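Local coordinates for protein NLP/P60 (PDB 6B8C) that hydrolyses peptide bonds in bacterial peptidoglycan as a secreted NlpC/P60-type endopeptidase, generating muropeptides that enhance host immunity, at residues 61-64 and 70-73; 33-38 and 115-120. All coordinates share one frame; numbering follows the deposited sequence.

Overall arrangement
Both contacts lie in one compact chain, with centres about 14 Å apart, and two helices connect them. Contact 1 is local in sequence: helix 55-67 meets the loop that follows it. Contact 2 is long-range, bringing the end of helix 28-36 onto strand 115-118 of the six-stranded antiparallel sheet, so in chain order residues 61-64 and 70-73 fall between its two segments. The helices touch directly, as V62 CG2 lies 3.8 Å from A35 CA. They pack side by side, helix 28-36 onto strand 115-118 and helix 55-67 with loop 70-73 near strand 95-98 of the same sheet, a helix-against-sheet build consistent with the papain-like NlpC/P60 fold.

Contact 1 of 2, residues 61-64 and 70-73; sequences YVYL and DIGG
Y63 and I71 make the apolar part of this contact, with Y63 CD1 4.1 Å from I71 CD1. The methyl group reaches the tyrosine ring obliquely, at CD1, one of the two ring carbons next to CG. The side chain of I71 sets out toward the helix, and its CG1 branch then runs out fully extended (chi2 179°), which makes CD1 the atom that touches. Y63 also starts out toward the loop, but its ring leads away, so the hydroxyl ends away from I71. The second meeting is peripheral: L64 CD2 sits 4.1 Å from D70 OD2, a methyl group beside a carboxylate oxygen. No hydrogen bond crosses between the segments, and they bury 163 Å² in all. The backbones come closest at L64 and D70, whose CA atoms are 5.8 Å apart, as expected where a chain leaves a helix and doubles back along its side. The helix is 55-67, the central helix of the NlpC/P60 fold, which in this family characteristically carries the catalytic cysteine at its N-terminal end; residues 61-64 lie in its later turns, and the loop leads on to strand 83-85. Farther out, polar bonds fix the side chains. Y63 OH is hydrogen-bonded to G93 O, which holds the buried ring by its far end, while L95 of strand 95-98 touches both Y63 and I71 and closes their cluster against the sheet. D70 OD2 forms a salt bridge with R60 NH2, one helical turn before L64, so the carboxylate is tied to the same helix whose leucine it borders. Near the helix end T67 OG1 bonds to Y63 O, and past I71 the loop is held by Q78 NE2 at G72 O.

Contact 2 of 2, residues 33-38 and 115-120; sequences AEAYKY and QYIHAP
A35 and I117 carry the contact, flanked by a polar cluster that begins one residue earlier, at E34. The carboxylate of E34 is gripped at both oxygens from within its own segment. Y38 OH donates to E34 OE1 at 2.7 Å, nearly in line with the C–O bond, whereas K37 NZ reaches E34 OE2 at 2.8 Å from above the carboxylate plane, 36° out of it, completing a salt bridge. Next, A35 turns its methyl group toward the strand, with A35 CB 4.0 Å from I117 CG2. The other branch of I117 rises beside it: CG1 stands opposite the backbone N (chi1 175°) and continues extended, bringing I117 CD1 to 3.5 Å from A35 O. That carbonyl also accepts a hydrogen bond from Y38 N (3.3 Å), so the methyl group packs against an oxygen already engaged. At Y36 the same CD1 comes within 4.2 Å of the backbone N, and the Y36 ring swings nearer the strand at the margin of the contact. K37 directs its CB away from the strand and lays it over one face of the Y38 ring, 3.9 Å above the plane. Behind the interface, F58 and V62 of helix 55-67 cover A35, and I109 and L111 of strand 106-112 flank I117. I117 thus lies on the helix-facing side of strand 115-118; on the strand's other side, H118 ND1 is hydrogen-bonded to H106 NE2, an arrangement consistent with the Cys-His-His catalytic site characteristic of NlpC/P60 endopeptidases.

Contact 1 of 2, residues 61-64 and 70-73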
ATOM      1  N   TYR A  61       5.136  -6.726   1.731  1.00 67.08           N
ATOM      2  CA  TYR A  61       4.830  -8.052   2.254  1.00 65.20           C
ATOM      3  C   TYR A  61       3.604  -8.644   1.573  1.00 65.19           C
ATOM      4  O   TYR A  61       3.588  -9.834   1.236  1.00 65.79           O
ATOM      5  CB  TYR A  61       4.623  -7.975   3.766  1.00 61.64           C
ATOM      6  CG  TYR A  61       4.609  -9.325   4.443  1.00 61.01           C
ATOM      7  CD1 TYR A  61       3.410  -9.953   4.762  1.00 59.70           C
ATOM      8  CD2 TYR A  61       5.797  -9.979   4.749  1.00 62.18           C
ATOM      9  CE1 TYR A  61       3.397 -11.192   5.376  1.00 60.37           C
ATOM     10  CE2 TYR A  61       5.794 -11.219   5.358  1.00 62.74           C
ATOM     11  CZ  TYR A  61       4.593 -11.821   5.670  1.00 61.56           C
ATOM     12  OH  TYR A  61       4.589 -13.055   6.282  1.00 61.52           O
ATOM     13  N   VAL A  62       2.568  -7.830   1.366  1.00 63.50           N
ATOM     14  CA  VAL A  62       1.368  -8.317   0.688  1.00 64.81           C
ATOM     15  C   VAL A  62       1.712  -8.800  -0.717  1.00 68.79           C
ATOM     16  O   VAL A  62       1.338  -9.911  -1.128  1.00 69.01           O
ATOM     17  CB  VAL A  62       0.283  -7.225   0.665  1.00 63.03           C
ATOM     18  CG1 VAL A  62      -0.900  -7.664  -0.175  1.00 64.13           C
ATOM     19  CG2 VAL A  62      -0.167  -6.910   2.085  1.00 60.59           C
ATOM     20  N   TYR A  63       2.445  -7.976  -1.474  1.00 65.11           N
ATOM     21  CA  TYR A  63       2.782  -8.368  -2.837  1.00 71.60           C
ATOM     22  C   TYR A  63       3.728  -9.557  -2.867  1.00 73.75           C
ATOM     23  O   TYR A  63       3.659 -10.373  -3.789  1.00 76.16           O
ATOM     24  CB  TYR A  63       3.368  -7.184  -3.597  1.00 75.10           C
ATOM     25  CG  TYR A  63       2.288  -6.399  -4.283  1.00 77.48           C
ATOM     26  CD1 TYR A  63       1.585  -5.418  -3.604  1.00 76.14           C
ATOM     27  CD2 TYR A  63       1.936  -6.674  -5.598  1.00 81.41           C
ATOM     28  CE1 TYR A  63       0.580  -4.712  -4.221  1.00 78.10           C
ATOM     29  CE2 TYR A  63       0.930  -5.973  -6.224  1.00 82.82           C
ATOM     30  CZ  TYR A  63       0.256  -4.991  -5.531  1.00 82.46           C
ATOM     31  OH  TYR A  63      -0.750  -4.284  -6.145  1.00 86.98           O
ATOM     32  N   LEU A  64       4.597  -9.685  -1.866  1.00 73.07           N
ATOM     33  CA  LEU A  64       5.480 -10.841  -1.798  1.00 74.67           C
ATOM     34  C   LEU A  64       4.689 -12.117  -1.551  1.00 74.80           C
ATOM     35  O   LEU A  64       4.967 -13.156  -2.162  1.00 77.18           O
ATOM     36  CB  LEU A  64       6.519 -10.621  -0.702  1.00 73.67           C
ATOM     37  CG  LEU A  64       7.866 -11.322  -0.837  1.00 76.83           C
ATOM     38  CD1 LEU A  64       8.232 -11.493  -2.300  1.00 80.78           C
ATOM     39  CD2 LEU A  64       8.919 -10.493  -0.120  1.00 75.88           C
ATOM     40  N   ASP A  70       9.432  -8.975  -5.474  1.00 89.54           N
ATOM     41  CA  ASP A  70       9.841  -8.024  -4.447  1.00 85.62           C
ATOM     42  C   ASP A  70       9.809  -6.619  -5.039  1.00 85.50           C
ATOM     43  O   ASP A  70      10.780  -6.173  -5.657  1.00 87.60           O
ATOM     44  CB  ASP A  70      11.231  -8.379  -3.919  1.00 85.79           C
ATOM     45  CG  ASP A  70      11.521  -7.764  -2.559  1.00 82.12           C
ATOM     46  OD1 ASP A  70      11.133  -6.606  -2.324  1.00 79.83           O
ATOM     47  OD2 ASP A  70      12.141  -8.445  -1.717  1.00 81.79           O
ATOM     48  N   ILE A  71       8.691  -5.919  -4.844  1.00 82.78           N
ATOM     49  CA  ILE A  71       8.647  -4.486  -5.110  1.00 83.12           C
ATOM     50  C   ILE A  71       9.510  -3.837  -4.037  1.00 84.47           C
ATOM     51  O   ILE A  71       9.851  -4.483  -3.041  1.00 81.03           O
ATOM     52  CB  ILE A  71       7.202  -3.950  -5.113  1.00 78.72           C
ATOM     53  CG1 ILE A  71       6.618  -3.929  -3.700  1.00 73.27           C
ATOM     54  CG2 ILE A  71       6.326  -4.817  -5.997  1.00 79.58           C
ATOM     55  CD1 ILE A  71       5.196  -3.386  -3.638  1.00 70.16           C
ATOM     56  N   GLY A  72       9.886  -2.578  -4.227  1.00 80.35           N
ATOM     57  CA  GLY A  72      10.849  -1.942  -3.340  1.00 83.12           C
ATOM     58  C   GLY A  72      10.631  -2.097  -1.844  1.00 80.35           C
ATOM     59  O   GLY A  72       9.494  -2.231  -1.379  1.00 78.83           O
ATOM     60  N   GLY A  73      11.725  -2.076  -1.075  1.00 83.28           N
ATOM     61  CA  GLY A  73      11.633  -2.165   0.372  1.00 81.03           C
ATOM     62  C   GLY A  73      11.228  -0.878   1.056  1.00 81.54           C
ATOM     63  O   GLY A  73      10.730  -0.918   2.186  1.00 81.38           O
TER

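Contact 2 of 2, residues 33-38 and 115-120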
ATOM      1  N   ALA A  33      -7.466  -9.553  -0.254  1.00 66.92           N
ATOM      2  CA  ALA A  33      -7.701 -10.596   0.736  1.00 67.50           C
ATOM      3  C   ALA A  33      -6.459 -10.844   1.582  1.00 66.40           C
ATOM      4  O   ALA A  33      -6.561 -11.092   2.789  1.00 64.70           O
ATOM      5  CB  ALA A  33      -8.149 -11.882   0.042  1.00 70.76           C
ATOM      6  N   GLU A  34      -5.275 -10.776   0.968  1.00 67.00           N
ATOM      7  CA  GLU A  34      -4.043 -10.934   1.735  1.00 66.06           C
ATOM      8  C   GLU A  34      -3.804  -9.737   2.649  1.00 62.71           C
ATOM      9  O   GLU A  34      -3.359  -9.900   3.791  1.00 60.63           O
ATOM     10  CB  GLU A  34      -2.856 -11.130   0.792  1.00 68.53           C
ATOM     11  CG  GLU A  34      -1.507 -11.309   1.487  1.00 68.76           C
ATOM     12  CD  GLU A  34      -1.345 -12.677   2.140  1.00 70.94           C
ATOM     13  OE1 GLU A  34      -0.500 -12.809   3.052  1.00 71.60           O
ATOM     14  OE2 GLU A  34      -2.058 -13.621   1.742  1.00 73.32           O
ATOM     15  N   ALA A  35      -4.093  -8.526   2.165  1.00 64.59           N
ATOM     16  CA  ALA A  35      -3.880  -7.337   2.983  1.00 62.22           C
ATOM     17  C   ALA A  35      -4.787  -7.336   4.206  1.00 60.71           C
ATOM     18  O   ALA A  35      -4.388  -6.875   5.283  1.00 58.48           O
ATOM     19  CB  ALA A  35      -4.103  -6.077   2.146  1.00 63.07           C
ATOM     20  N   TYR A  36      -6.012  -7.851   4.062  1.00 60.63           N
ATOM     21  CA  TYR A  36      -6.930  -7.876   5.197  1.00 60.23           C
ATOM     22  C   TYR A  36      -6.428  -8.750   6.344  1.00 58.75           C
ATOM     23  O   TYR A  36      -6.847  -8.546   7.490  1.00 56.87           O
ATOM     24  CB  TYR A  36      -8.316  -8.344   4.749  1.00 63.38           C
ATOM     25  CG  TYR A  36      -9.269  -7.204   4.462  1.00 64.85           C
ATOM     26  CD1 TYR A  36      -9.175  -6.473   3.284  1.00 66.65           C
ATOM     27  CD2 TYR A  36     -10.259  -6.856   5.371  1.00 64.63           C
ATOM     28  CE1 TYR A  36     -10.040  -5.428   3.020  1.00 67.40           C
ATOM     29  CE2 TYR A  36     -11.129  -5.810   5.115  1.00 65.90           C
ATOM     30  CZ  TYR A  36     -11.016  -5.101   3.937  1.00 67.57           C
ATOM     31  OH  TYR A  36     -11.879  -4.061   3.676  1.00 69.45           O
ATOM     32  N   LYS A  37      -5.526  -9.697   6.073  1.00 60.14           N
ATOM     33  CA  LYS A  37      -5.038 -10.589   7.120  1.00 59.68           C
ATOM     34  C   LYS A  37      -4.250  -9.861   8.201  1.00 57.66           C
ATOM     35  O   LYS A  37      -4.082 -10.404   9.299  1.00 56.97           O
ATOM     36  CB  LYS A  37      -4.153 -11.684   6.522  1.00 61.31           C
ATOM     37  CG  LYS A  37      -4.834 -12.567   5.491  1.00 63.60           C
ATOM     38  CD  LYS A  37      -3.835 -13.533   4.878  1.00 64.90           C
ATOM     39  CE  LYS A  37      -4.504 -14.485   3.904  1.00 68.37           C
ATOM     40  NZ  LYS A  37      -3.525 -15.446   3.321  1.00 71.27           N
ATOM     41  N   TYR A  38      -3.751  -8.659   7.928  1.00 57.41           N
ATOM     42  CA  TYR A  38      -2.830  -7.998   8.840  1.00 55.71           C
ATOM     43  C   TYR A  38      -3.428  -6.757   9.487  1.00 53.47           C
ATOM     44  O   TYR A  38      -2.692  -5.965  10.086  1.00 53.16           O
ATOM     45  CB  TYR A  38      -1.531  -7.670   8.103  1.00 56.86           C
ATOM     46  CG  TYR A  38      -0.979  -8.893   7.412  1.00 59.74           C
ATOM     47  CD1 TYR A  38      -0.297  -9.868   8.129  1.00 61.37           C
ATOM     48  CD2 TYR A  38      -1.183  -9.098   6.057  1.00 61.14           C
ATOM     49  CE1 TYR A  38       0.187 -11.001   7.508  1.00 62.15           C
ATOM     50  CE2 TYR A  38      -0.706 -10.226   5.428  1.00 63.19           C
ATOM     51  CZ  TYR A  38      -0.020 -11.175   6.156  1.00 63.81           C
ATOM     52  OH  TYR A  38       0.458 -12.301   5.526  1.00 66.87           O
ATOM     53  N   GLN A 115     -11.253   3.911  -1.233  1.00 74.49           N
ATOM     54  CA  GLN A 115     -10.833   3.269   0.001  1.00 70.27           C
ATOM     55  C   GLN A 115      -9.476   2.614  -0.192  1.00 67.47           C
ATOM     56  O   GLN A 115      -9.123   2.183  -1.293  1.00 69.16           O
ATOM     57  CB  GLN A 115     -11.855   2.220   0.449  1.00 70.64           C
ATOM     58  CG  GLN A 115     -13.244   2.782   0.658  1.00 72.68           C
ATOM     59  CD  GLN A 115     -14.317   1.722   0.560  1.00 74.57           C
ATOM     60  OE1 GLN A 115     -15.270   1.864  -0.204  1.00 78.40           O
ATOM     61  NE2 GLN A 115     -14.170   0.653   1.333  1.00 72.62           N
ATOM     62  N   TYR A 116      -8.715   2.541   0.893  1.00 66.53           N
ATOM     63  CA  TYR A 116      -7.426   1.875   0.864  1.00 64.30           C
ATOM     64  C   TYR A 116      -7.169   1.246   2.222  1.00 60.01           C
ATOM     65  O   TYR A 116      -7.929   1.431   3.173  1.00 58.34           O
ATOM     66  CB  TYR A 116      -6.299   2.838   0.476  1.00 65.94           C
ATOM     67  CG  TYR A 116      -6.330   4.163   1.196  1.00 66.44           C
ATOM     68  CD1 TYR A 116      -5.815   4.294   2.480  1.00 64.34           C
ATOM     69  CD2 TYR A 116      -6.854   5.294   0.579  1.00 68.53           C
ATOM     70  CE1 TYR A 116      -5.833   5.510   3.135  1.00 64.23           C
ATOM     71  CE2 TYR A 116      -6.877   6.511   1.223  1.00 68.68           C
ATOM     72  CZ  TYR A 116      -6.367   6.615   2.499  1.00 66.68           C
ATOM     73  OH  TYR A 116      -6.393   7.832   3.140  1.00 66.92           O
ATOM     74  N   ILE A 117      -6.084   0.489   2.300  1.00 60.46           N
ATOM     75  CA  ILE A 117      -5.656  -0.143   3.537  1.00 57.62           C
ATOM     76  C   ILE A 117      -4.165   0.112   3.684  1.00 56.68           C
ATOM     77  O   ILE A 117      -3.424   0.078   2.695  1.00 57.60           O
ATOM     78  CB  ILE A 117      -5.988  -1.654   3.545  1.00 57.34           C
ATOM     79  CG1 ILE A 117      -5.433  -2.327   4.799  1.00 55.04           C
ATOM     80  CG2 ILE A 117      -5.483  -2.331   2.271  1.00 59.92           C
ATOM     81  CD1 ILE A 117      -5.880  -3.754   4.951  1.00 56.27           C
ATOM     82  N   HIS A 118      -3.727   0.407   4.907  1.00 54.24           N
ATOM     83  CA  HIS A 118      -2.345   0.834   5.078  1.00 54.25           C
ATOM     84  C   HIS A 118      -1.915   0.720   6.530  1.00 54.73           C
ATOM     85  O   HIS A 118      -2.738   0.615   7.445  1.00 54.88           O
ATOM     86  CB  HIS A 118      -2.137   2.274   4.589  1.00 53.93           C
ATOM     87  CG  HIS A 118      -2.951   3.296   5.324  1.00 52.32           C
ATOM     88  ND1 HIS A 118      -2.637   4.638   5.315  1.00 52.83           N
ATOM     89  CD2 HIS A 118      -4.069   3.178   6.080  1.00 51.29           C
ATOM     90  CE1 HIS A 118      -3.524   5.302   6.035  1.00 52.18           C
ATOM     91  NE2 HIS A 118      -4.404   4.439   6.510  1.00 51.74           N
ATOM     92  N   ALA A 119      -0.594   0.725   6.716  1.00 54.78           N
ATOM     93  CA  ALA A 119       0.046   1.001   7.991  1.00 55.24           C
ATOM     94  C   ALA A 119       0.165   2.516   8.094  1.00 55.64           C
ATOM     95  O   ALA A 119       1.047   3.113   7.466  1.00 57.82           O
ATOM     96  CB  ALA A 119       1.414   0.320   8.087  1.00 56.92           C
ATOM     97  N   PRO A 120      -0.715   3.169   8.851  1.00 55.01           N
ATOM     98  CA  PRO A 120      -0.860   4.628   8.730  1.00 56.12           C
ATOM     99  C   PRO A 120       0.339   5.429   9.221  1.00 57.97           C
ATOM    100  O   PRO A 120       0.894   6.223   8.458  1.00 60.38           O
ATOM    101  CB  PRO A 120      -2.107   4.924   9.576  1.00 55.20           C
ATOM    102  CG  PRO A 120      -2.790   3.601   9.754  1.00 53.89           C
ATOM    103  CD  PRO A 120      -1.683   2.600   9.797  1.00 53.78           C
TER